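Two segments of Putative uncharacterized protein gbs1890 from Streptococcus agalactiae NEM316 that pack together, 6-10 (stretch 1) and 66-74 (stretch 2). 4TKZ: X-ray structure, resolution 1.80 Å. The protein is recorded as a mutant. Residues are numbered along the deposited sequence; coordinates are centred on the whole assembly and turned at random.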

# COMPACT_ATOMS: atom_id res chain seq x y z
N ILE A 6 -4.23 5.69 -9.75
CA ILE A 6 -3.15 5.17 -8.92
C ILE A 6 -1.82 5.26 -9.65
O ILE A 6 -1.65 4.64 -10.72
CB ILE A 6 -3.42 3.70 -8.56
CG1 ILE A 6 -4.77 3.54 -7.85
CG2 ILE A 6 -2.31 3.15 -7.67
CD1 ILE A 6 -5.17 2.08 -7.63
N VAL A 7 -0.88 6.02 -9.09
CA VAL A 7 0.45 6.13 -9.67
C VAL A 7 1.48 5.67 -8.66
O VAL A 7 1.56 6.21 -7.56
CB VAL A 7 0.78 7.59 -10.07
CG1 VAL A 7 1.96 7.60 -11.02
CG2 VAL A 7 -0.44 8.24 -10.69
N ALA A 8 2.27 4.66 -9.02
CA ALA A 8 3.26 4.13 -8.08
C ALA A 8 4.41 3.41 -8.78
O ALA A 8 4.30 3.04 -9.94
CB ALA A 8 2.57 3.20 -7.06
N HIS A 9 5.50 3.24 -8.05
CA HIS A 9 6.70 2.57 -8.53
C HIS A 9 6.47 1.11 -8.88
O HIS A 9 5.78 0.38 -8.16
CB HIS A 9 7.80 2.65 -7.46
CG HIS A 9 8.35 4.03 -7.24
ND1 HIS A 9 7.75 4.94 -6.39
CD2 HIS A 9 9.44 4.64 -7.74
CE1 HIS A 9 8.45 6.06 -6.39
NE2 HIS A 9 9.49 5.91 -7.19
N GLY A 10 7.09 0.66 -9.97
CA GLY A 10 6.95 -0.71 -10.43
C GLY A 10 5.53 -1.03 -10.84
O GLY A 10 4.82 -0.16 -11.35
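Stretch 2 (66-74) GGTPFNVSS

One proline carries most of this contact: Pro-69, in the first turn of a helix, touches Val-7, Ala-8 and His-9 in succession. No hydrogen bond crosses between the two stretches, so the packing rests on van der Waals contact. The buried surface is small, 225 Å² with both sides summed.

Stretch 1 is the end of a strand, residues 6-9, followed by Gly-10 at positive phi. Stretch 2 begins with two loop residues, Gly-66 at positive phi and Gly-67 in an extended conformation. Gly-67 is the N-cap residue, and the helix runs from Thr-68 through Ser-74 and beyond. Helix and strand run in roughly opposing directions, with 142° between their N-to-C axes and a closest approach of 7.5 Å.

The backbones come nearest at Val-7 and Pro-69, whose CA atoms are 5.5 Å apart. Pro-69 CB lies 3.4 Å from Val-7 O and 3.5 Å from Val-7 CG1, the latter an apolar side-chain contact. Pro-69 CG lies 3.8 Å from Ala-8 CA; the Ala-8 side chain points away from the helix. The CA-to-CB bond of His-9 points sideways, but its ring comes nearer to the start of the helix. Pro-69 CG sits over one face of that ring, and Pro-69 CD is 3.5 Å from His-9 CE1. Gly-67 CA is at the ring edge, 4.3 Å from His-9 CE1. A CB on Gly-67 would point toward stretch 1 and come within 3.1 Å of His-9 CE1, a tight fit. His-9 ND1 is hydrogen-bonded elsewhere in the structure.

One turn on, Ser-73 OG lies 4.0 Å from Val-7 CG2. This hydroxyl donates to the helix backbone, with Ser-73 OG 2.6 Å from Pro-69 O, so its polar group is satisfied beside the valine.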

# COMPACT_ATOMS: atom_id res chain seq x y z
N GLY A 66 7.32 12.46 -2.04
CA GLY A 66 8.59 12.93 -2.57
C GLY A 66 9.11 12.07 -3.70
O GLY A 66 10.15 12.38 -4.28
N GLY A 67 8.39 11.00 -4.02
CA GLY A 67 8.76 10.17 -5.16
C GLY A 67 8.25 10.74 -6.48
O GLY A 67 7.45 11.67 -6.50
N THR A 68 8.71 10.16 -7.59
CA THR A 68 8.30 10.64 -8.92
C THR A 68 6.79 10.64 -9.15
O THR A 68 6.24 11.64 -9.59
CB THR A 68 9.06 9.90 -10.04
OG1 THR A 68 10.45 10.25 -9.96
CG2 THR A 68 8.54 10.29 -11.44
N PRO A 69 6.09 9.52 -8.84
CA PRO A 69 4.64 9.56 -8.98
C PRO A 69 3.97 10.70 -8.22
O PRO A 69 3.05 11.32 -8.75
CB PRO A 69 4.20 8.22 -8.38
CG PRO A 69 5.33 7.31 -8.66
CD PRO A 69 6.57 8.16 -8.49
N PHE A 70 4.41 10.95 -6.99
CA PHE A 70 3.79 12.00 -6.19
C PHE A 70 4.19 13.36 -6.78
O PHE A 70 3.34 14.24 -6.98
CB PHE A 70 4.25 11.91 -4.74
CG PHE A 70 3.73 13.02 -3.88
CD1 PHE A 70 2.47 12.95 -3.30
CD2 PHE A 70 4.51 14.15 -3.64
CE1 PHE A 70 1.99 13.98 -2.51
CE2 PHE A 70 4.05 15.18 -2.85
CZ PHE A 70 2.79 15.11 -2.28
N ASN A 71 5.47 13.52 -7.07
CA ASN A 71 5.97 14.80 -7.59
C ASN A 71 5.33 15.22 -8.92
O ASN A 71 4.90 16.36 -9.09
CB ASN A 71 7.50 14.76 -7.74
CG ASN A 71 8.23 14.70 -6.40
OD1 ASN A 71 7.65 14.94 -5.34
ND2 ASN A 71 9.51 14.37 -6.45
N VAL A 72 5.29 14.28 -9.87
CA VAL A 72 4.62 14.53 -11.14
C VAL A 72 3.14 14.82 -10.96
O VAL A 72 2.60 15.71 -11.60
CB VAL A 72 4.79 13.33 -12.10
CG1 VAL A 72 3.78 13.40 -13.24
CG2 VAL A 72 6.20 13.27 -12.65
N SER A 73 2.47 14.05 -10.09
CA SER A 73 1.05 14.26 -9.88
C SER A 73 0.75 15.61 -9.24
O SER A 73 -0.19 16.31 -9.65
CB SER A 73 0.46 13.12 -9.04
OG SER A 73 0.71 11.88 -9.67
N SER A 74 1.54 15.98 -8.23
CA SER A 74 1.36 17.23 -7.52
C SER A 74 1.56 18.43 -8.44
O SER A 74 0.80 19.39 -8.37
CB SER A 74 2.35 17.32 -6.35
OG SER A 74 2.01 16.39 -5.34